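Local coordinates for translocator protein BipD (Burkholderia pseudomallei, PDB 3NFT), which is required for invasion of epithelial cells and survival within host cells, and probably regulates secretion of the effectors BipB and BipC, at residues L57-F67 against Q162-M173. Residues are numbered along the deposited sequence; the frame is centred on the assembly and turned at random. Where two conformers were deposited one is given.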
ATOM      1  N   LEU A  57     -32.432 -25.015  19.665  1.00 11.93           N
ATOM      2  CA  LEU A  57     -33.826 -25.046  19.280  1.00 12.50           C
ATOM      3  C   LEU A  57     -34.244 -26.479  18.912  1.00 12.53           C
ATOM      4  O   LEU A  57     -33.488 -27.190  18.245  1.00 14.60           O
ATOM      5  CB  LEU A  57     -34.068 -24.044  18.148  1.00 13.52           C
ATOM      6  CG  LEU A  57     -35.518 -23.716  17.849  1.00 15.66           C
ATOM      7  CD1 LEU A  57     -35.668 -22.290  17.474  1.00 17.10           C
ATOM      8  CD2 LEU A  57     -35.988 -24.662  16.735  1.00 16.46           C
ATOM      9  N   ARG A  58     -35.411 -26.896  19.391  1.00 12.33           N
ATOM     10  CA  ARG A  58     -35.962 -28.204  19.104  1.00 15.05           C
ATOM     11  C   ARG A  58     -37.438 -28.151  18.951  1.00 14.15           C
ATOM     12  O   ARG A  58     -38.118 -27.484  19.728  1.00 13.11           O
ATOM     13  CB  ARG A  58     -35.678 -29.143  20.262  1.00 16.85           C
ATOM     14  CG  ARG A  58     -34.290 -29.488  20.314  1.00 22.74           C
ATOM     15  CD  ARG A  58     -34.135 -30.619  21.176  1.00 25.51           C
ATOM     16  NE  ARG A  58     -32.774 -31.071  21.170  1.00 27.64           N
ATOM     17  CZ  ARG A  58     -32.389 -32.112  21.901  1.00 28.46           C
ATOM     18  NH1 ARG A  58     -33.299 -32.791  22.593  1.00 30.07           N
ATOM     19  NH2 ARG A  58     -31.135 -32.506  21.858  1.00 29.60           N
ATOM     20  N   LEU A  59     -37.936 -28.866  17.941  1.00 14.19           N
ATOM     21  CA  LEU A  59     -39.365 -28.988  17.765  1.00 15.04           C
ATOM     22  C   LEU A  59     -39.960 -29.954  18.788  1.00 15.35           C
ATOM     23  O   LEU A  59     -39.245 -30.772  19.365  1.00 16.21           O
ATOM     24  CB  LEU A  59     -39.697 -29.459  16.331  1.00 15.22           C
ATOM     25  CG  LEU A  59     -39.265 -28.514  15.203  1.00 15.64           C
ATOM     26  CD1 LEU A  59     -39.905 -28.903  13.864  1.00 16.38           C
ATOM     27  CD2 LEU A  59     -39.512 -27.058  15.440  1.00 16.01           C
ATOM     28  N   PRO A  60     -41.284 -29.881  19.009  1.00 15.88           N
ATOM     29  CA  PRO A  60     -41.940 -30.873  19.842  1.00 17.02           C
ATOM     30  C   PRO A  60     -41.723 -32.297  19.314  1.00 18.24           C
ATOM     31  O   PRO A  60     -41.363 -32.479  18.156  1.00 17.93           O
ATOM     32  CB  PRO A  60     -43.423 -30.472  19.770  1.00 17.17           C
ATOM     33  CG  PRO A  60     -43.460 -29.105  19.208  1.00 17.69           C
ATOM     34  CD  PRO A  60     -42.235 -28.915  18.434  1.00 16.20           C
ATOM     35  N   ASP A  61     -41.885 -33.293  20.171  1.00 20.28           N
ATOM     36  CA  ASP A  61     -41.730 -34.659  19.765  1.00 22.55           C
ATOM     37  C   ASP A  61     -42.572 -35.529  20.682  1.00 24.38           C
ATOM     38  O   ASP A  61     -43.215 -35.031  21.614  1.00 23.85           O
ATOM     39  CB  ASP A  61     -40.236 -35.040  19.801  1.00 23.18           C
ATOM     40  CG  ASP A  61     -39.859 -36.118  18.776  1.00 24.89           C
ATOM     41  OD1 ASP A  61     -40.755 -36.829  18.254  1.00 26.56           O
ATOM     42  OD2 ASP A  61     -38.643 -36.259  18.505  1.00 28.41           O
ATOM     43  N   ARG A  62     -42.605 -36.818  20.370  1.00 26.82           N
ATOM     44  CA  ARG A  62     -43.220 -37.822  21.202  1.00 29.71           C
ATOM     45  C   ARG A  62     -42.144 -38.886  21.382  1.00 32.17           C
ATOM     46  O   ARG A  62     -41.749 -39.543  20.423  1.00 31.51           O
ATOM     47  CB  ARG A  62     -44.454 -38.394  20.506  1.00 30.63           C
ATOM     48  CG  ARG A  62     -45.239 -39.394  21.313  1.00 33.38           C
ATOM     49  CD  ARG A  62     -46.361 -38.722  22.050  1.00 36.77           C
ATOM     50  NE  ARG A  62     -47.541 -38.472  21.215  1.00 37.53           N
ATOM     51  CZ  ARG A  62     -48.694 -38.026  21.706  1.00 38.29           C
ATOM     52  NH1 ARG A  62     -48.815 -37.784  23.007  1.00 37.91           N
ATOM     53  NH2 ARG A  62     -49.734 -37.825  20.911  1.00 39.60           N
ATOM     54  N   ILE A  63     -41.652 -39.029  22.620  1.00 35.36           N
ATOM     55  CA  ILE A  63     -40.532 -39.922  22.922  1.00 38.41           C
ATOM     56  C   ILE A  63     -41.047 -41.063  23.802  1.00 40.08           C
ATOM     57  O   ILE A  63     -41.549 -40.821  24.902  1.00 40.04           O
ATOM     58  CB  ILE A  63     -39.370 -39.165  23.630  1.00 39.20           C
ATOM     59  CG1 ILE A  63     -38.192 -40.102  23.936  1.00 41.14           C
ATOM     60  CG2 ILE A  63     -39.844 -38.499  24.913  1.00 40.47           C
ATOM     61  CD1 ILE A  63     -37.442 -40.586  22.701  1.00 42.76           C
ATOM     62  N   ASP A  64     -40.956 -42.293  23.294  1.00 41.77           N
ATOM     63  CA  ASP A  64     -41.551 -43.461  23.954  1.00 43.05           C
ATOM     64  C   ASP A  64     -43.002 -43.190  24.399  1.00 42.61           C
ATOM     65  O   ASP A  64     -43.433 -43.633  25.470  1.00 42.79           O
ATOM     66  CB  ASP A  64     -40.680 -43.918  25.140  1.00 43.90           C
ATOM     67  CG  ASP A  64     -39.323 -44.461  24.704  1.00 46.05           C
ATOM     68  OD1 ASP A  64     -39.181 -44.886  23.538  1.00 47.70           O
ATOM     69  OD2 ASP A  64     -38.392 -44.474  25.538  1.00 48.93           O
ATOM     70  N   GLY A  65     -43.745 -42.457  23.567  1.00 41.37           N
ATOM     71  CA  GLY A  65     -45.161 -42.187  23.818  1.00 40.11           C
ATOM     72  C   GLY A  65     -45.556 -40.912  24.558  1.00 38.65           C
ATOM     73  O   GLY A  65     -46.736 -40.559  24.558  1.00 39.23           O
ATOM     74  N   ARG A  66     -44.610 -40.231  25.207  0.55 36.99           N
ATOM     75  CA  ARG A  66     -44.952 -38.996  25.929  0.55 35.45           C
ATOM     76  C   ARG A  66     -44.578 -37.747  25.125  0.55 33.91           C
ATOM     77  O   ARG A  66     -43.484 -37.662  24.564  0.55 33.12           O
ATOM     78  CB  ARG A  66     -44.335 -38.968  27.338  0.55 35.44           C
ATOM     79  CG  ARG A  66     -42.831 -38.719  27.412  0.55 35.58           C
ATOM     80  CD  ARG A  66     -42.295 -39.109  28.795  0.55 35.31           C
ATOM     81  NE  ARG A  66     -42.431 -40.550  29.024  0.55 34.79           N
ATOM     82  CZ  ARG A  66     -41.567 -41.473  28.608  0.55 35.07           C
ATOM     83  NH1 ARG A  66     -40.468 -41.133  27.943  0.55 34.67           N
ATOM     84  NH2 ARG A  66     -41.801 -42.754  28.869  0.55 35.58           N
ATOM     85  N   PHE A  67     -45.508 -36.798  25.084  1.00 32.58           N
ATOM     86  CA  PHE A  67     -45.339 -35.535  24.345  1.00 30.69           C
ATOM     87  C   PHE A  67     -44.311 -34.697  25.081  1.00 28.59           C
ATOM     88  O   PHE A  67     -44.380 -34.553  26.307  1.00 28.64           O
ATOM     89  CB  PHE A  67     -46.656 -34.760  24.237  1.00 30.97           C
ATOM     90  CG  PHE A  67     -46.558 -33.495  23.413  1.00 30.80           C
ATOM     91  CD1 PHE A  67     -46.714 -33.535  22.040  1.00 30.81           C
ATOM     92  CD2 PHE A  67     -46.311 -32.269  24.015  1.00 31.51           C
ATOM     93  CE1 PHE A  67     -46.624 -32.376  21.274  1.00 30.21           C
ATOM     94  CE2 PHE A  67     -46.214 -31.109  23.260  1.00 31.12           C
ATOM     95  CZ  PHE A  67     -46.370 -31.172  21.875  1.00 30.54           C
ATOM     96  N   GLN A 162     -43.726 -23.686  16.306  1.00  9.11           N
ATOM     97  CA  GLN A 162     -44.027 -24.714  17.299  1.00  8.51           C
ATOM     98  C   GLN A 162     -45.449 -24.571  17.849  1.00  8.67           C
ATOM     99  O   GLN A 162     -45.999 -25.534  18.385  1.00 10.96           O
ATOM    100  CB  GLN A 162     -42.977 -24.680  18.418  1.00  9.64           C
ATOM    101  CG  GLN A 162     -41.614 -25.013  17.886  1.00  9.88           C
ATOM    102  CD  GLN A 162     -40.563 -25.097  18.984  1.00 10.78           C
ATOM    103  OE1 GLN A 162     -40.864 -25.500  20.106  1.00 14.00           O
ATOM    104  NE2 GLN A 162     -39.346 -24.695  18.660  1.00 11.21           N
ATOM    105  N   ASP A 163     -46.036 -23.385  17.703  1.00  8.93           N
ATOM    106  CA  ASP A 163     -47.415 -23.188  18.137  1.00  9.59           C
ATOM    107  C   ASP A 163     -48.372 -24.012  17.287  1.00  9.52           C
ATOM    108  O   ASP A 163     -49.538 -24.211  17.659  1.00 11.70           O
ATOM    109  CB  ASP A 163     -47.840 -21.736  18.004  1.00 10.88           C
ATOM    110  CG  ASP A 163     -47.275 -20.824  19.069  1.00 13.79           C
ATOM    111  OD1 ASP A 163     -47.468 -19.601  18.947  1.00 19.14           O
ATOM    112  OD2 ASP A 163     -46.685 -21.302  20.040  1.00 17.16           O
ATOM    113  N   TYR A 164     -47.892 -24.440  16.122  1.00 10.27           N
ATOM    114  CA  TYR A 164     -48.727 -25.162  15.164  1.00  9.93           C
ATOM    115  C   TYR A 164     -48.471 -26.663  15.135  1.00 10.20           C
ATOM    116  O   TYR A 164     -48.949 -27.378  14.241  1.00 11.31           O
ATOM    117  CB  TYR A 164     -48.564 -24.520  13.786  1.00  9.85           C
ATOM    118  CG  TYR A 164     -49.105 -23.131  13.727  1.00 11.93           C
ATOM    119  CD1 TYR A 164     -48.269 -22.047  13.518  1.00 14.84           C
ATOM    120  CD2 TYR A 164     -50.465 -22.892  13.884  1.00 13.99           C
ATOM    121  CE1 TYR A 164     -48.772 -20.741  13.477  1.00 17.99           C
ATOM    122  CE2 TYR A 164     -50.978 -21.587  13.844  1.00 17.02           C
ATOM    123  CZ  TYR A 164     -50.131 -20.529  13.645  1.00 19.69           C
ATOM    124  OH  TYR A 164     -50.639 -19.240  13.582  1.00 23.10           O
ATOM    125  N   ILE A 165     -47.718 -27.165  16.121  1.00 10.07           N
ATOM    126  CA  ILE A 165     -47.516 -28.573  16.296  1.00 10.42           C
ATOM    127  C   ILE A 165     -48.029 -28.922  17.669  1.00 11.70           C
ATOM    128  O   ILE A 165     -47.632 -28.272  18.666  1.00 13.34           O
ATOM    129  CB  ILE A 165     -46.017 -28.928  16.188  1.00 11.08           C
ATOM    130  CG1 ILE A 165     -45.491 -28.540  14.794  1.00 10.47           C
ATOM    131  CG2 ILE A 165     -45.771 -30.382  16.554  1.00 11.49           C
ATOM    132  CD1 ILE A 165     -43.994 -28.561  14.671  1.00 13.50           C
ATOM    133  N   SER A 166     -48.862 -29.942  17.741  1.00 12.80           N
ATOM    134  CA  SER A 166     -49.450 -30.346  19.017  1.00 14.51           C
ATOM    135  C   SER A 166     -49.720 -31.839  19.085  1.00 15.90           C
ATOM    136  O   SER A 166     -49.713 -32.536  18.069  1.00 15.53           O
ATOM    137  CB  SER A 166     -50.725 -29.553  19.242  1.00 14.98           C
ATOM    138  OG  SER A 166     -51.715 -29.856  18.268  1.00 18.03           O
ATOM    139  N   ALA A 167     -49.962 -32.334  20.291  1.00 18.65           N
ATOM    140  CA  ALA A 167     -50.367 -33.709  20.505  1.00 19.78           C
ATOM    141  C   ALA A 167     -51.795 -33.924  20.027  1.00 22.70           C
ATOM    142  O   ALA A 167     -52.693 -33.123  20.326  1.00 22.37           O
ATOM    143  CB  ALA A 167     -50.274 -34.062  22.028  1.00 19.91           C
ATOM    144  N   LYS A 168     -52.003 -35.032  19.316  1.00 25.66           N
ATOM    145  CA  LYS A 168     -53.333 -35.466  18.884  1.00 29.03           C
ATOM    146  C   LYS A 168     -53.506 -36.897  19.374  1.00 31.57           C
ATOM    147  O   LYS A 168     -52.627 -37.729  19.177  1.00 31.94           O
ATOM    148  CB  LYS A 168     -53.434 -35.417  17.352  1.00 29.05           C
ATOM    149  CG  LYS A 168     -54.786 -35.838  16.766  1.00 30.32           C
ATOM    150  CD  LYS A 168     -55.803 -34.748  16.916  1.00 32.39           C
ATOM    151  CE  LYS A 168     -57.177 -35.205  16.506  1.00 33.93           C
ATOM    152  NZ  LYS A 168     -58.144 -34.095  16.687  1.00 35.45           N
ATOM    153  N   ASP A 169     -54.635 -37.206  20.000  1.00 35.36           N
ATOM    154  CA  ASP A 169     -54.905 -38.581  20.426  1.00 37.75           C
ATOM    155  C   ASP A 169     -53.827 -38.986  21.426  1.00 39.57           C
ATOM    156  O   ASP A 169     -53.191 -38.135  22.033  1.00 40.70           O
ATOM    157  CB  ASP A 169     -54.907 -39.552  19.224  1.00 38.19           C
ATOM    158  CG  ASP A 169     -55.775 -39.077  18.084  1.00 39.66           C
ATOM    159  OD1 ASP A 169     -56.922 -38.625  18.329  1.00 40.84           O
ATOM    160  OD2 ASP A 169     -55.307 -39.164  16.931  1.00 41.10           O
ATOM    161  N   ASP A 170     -53.593 -40.280  21.579  1.00 41.27           N
ATOM    162  CA  ASP A 170     -52.583 -40.743  22.523  1.00 42.00           C
ATOM    163  C   ASP A 170     -51.234 -40.978  21.860  1.00 40.17           C
ATOM    164  O   ASP A 170     -50.210 -41.048  22.543  1.00 40.27           O
ATOM    165  CB  ASP A 170     -53.093 -42.009  23.206  1.00 43.05           C
ATOM    166  CG  ASP A 170     -54.409 -41.771  23.934  1.00 46.12           C
ATOM    167  OD1 ASP A 170     -54.381 -41.167  25.037  1.00 49.08           O
ATOM    168  OD2 ASP A 170     -55.470 -42.173  23.394  1.00 48.44           O
ATOM    169  N   LYS A 171     -51.231 -41.072  20.531  1.00 37.32           N
ATOM    170  CA  LYS A 171     -50.046 -41.488  19.791  1.00 35.84           C
ATOM    171  C   LYS A 171     -49.763 -40.688  18.514  1.00 32.07           C
ATOM    172  O   LYS A 171     -48.817 -41.001  17.786  1.00 33.43           O
ATOM    173  CB  LYS A 171     -50.122 -42.989  19.466  1.00 37.17           C
ATOM    174  CG  LYS A 171     -51.515 -43.625  19.607  1.00 40.36           C
ATOM    175  CD  LYS A 171     -52.542 -43.104  18.576  1.00 42.81           C
ATOM    176  CE  LYS A 171     -53.950 -43.554  18.958  1.00 44.04           C
ATOM    177  NZ  LYS A 171     -55.024 -43.061  18.042  1.00 44.59           N
ATOM    178  N   ASN A 172     -50.558 -39.654  18.246  1.00 26.86           N
ATOM    179  CA  ASN A 172     -50.404 -38.887  17.012  1.00 22.75           C
ATOM    180  C   ASN A 172     -49.988 -37.451  17.281  1.00 20.48           C
ATOM    181  O   ASN A 172     -50.004 -36.987  18.426  1.00 20.72           O
ATOM    182  CB  ASN A 172     -51.699 -38.922  16.193  1.00 22.40           C
ATOM    183  CG  ASN A 172     -52.101 -40.340  15.754  1.00 23.60           C
ATOM    184  OD1 ASN A 172     -53.264 -40.726  15.879  1.00 27.56           O
ATOM    185  ND2 ASN A 172     -51.160 -41.098  15.229  1.00 24.78           N
ATOM    186  N   MET A 173     -49.529 -36.778  16.232  1.00 17.24           N
ATOM    187  CA  MET A 173     -49.151 -35.372  16.240  1.00 16.66           C
ATOM    188  C   MET A 173     -50.014 -34.660  15.207  1.00 15.42           C
ATOM    189  O   MET A 173     -50.310 -35.211  14.144  1.00 17.05           O
ATOM    190  CB  MET A 173     -47.690 -35.194  15.846  1.00 17.17           C
ATOM    191  CG  MET A 173     -46.707 -35.902  16.741  1.00 19.80           C
ATOM    192  SD  MET A 173     -46.624 -35.157  18.379  1.00 22.35           S
ATOM    193  CE  MET A 173     -45.518 -33.788  18.174  1.00 25.12           C
TER
HETATM  194  O   HOH W   1     -51.266 -37.010  24.151  1.00 42.28           O
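With CG anti to its backbone N (chi1 -176°) and further bends at chi2 and chi3, Arg62 lowers its guanidinium onto the turn between strands 165-168 and 172-175. NH2 donates to Asn172 O at 2.6 Å, a bent bond (133° at the hydrogen), the acceptor lying somewhat out of the guanidinium plane; the same oxygen also accepts Lys168 N, one of the two backbone bonds that pair Lys168 with Asn172 across the base of the hairpin loop. Asp170 O lies over the centre of one guanidinium face, 3.5 Å from Arg62 CZ. A water at the edge accepts from Arg62 NH1 and donates to Asp169 O, whereas the buried Arg62 NE has no partner. The contact sets one beta hairpin, 61-63 with 66-68 joined by a type I' turn, against a second that follows the long helix 121-160 and is extended by strand 240-243. Phe67 CG is likewise anti to the backbone N, and its ring lies beside Ala167, CD1 being 3.6 Å from Ala167 CB. In a Met-aromatic contact, Met173 SD sits at the ring edge, 5.1 Å from the Phe67 centroid. Farther along, Pro60 CG packs on Ile165 CG2 at 3.7 Å, and Leu59 CD2 meets Gln162 CG, while Gln162 NE2 bonds to Met158 O and Arg71 O.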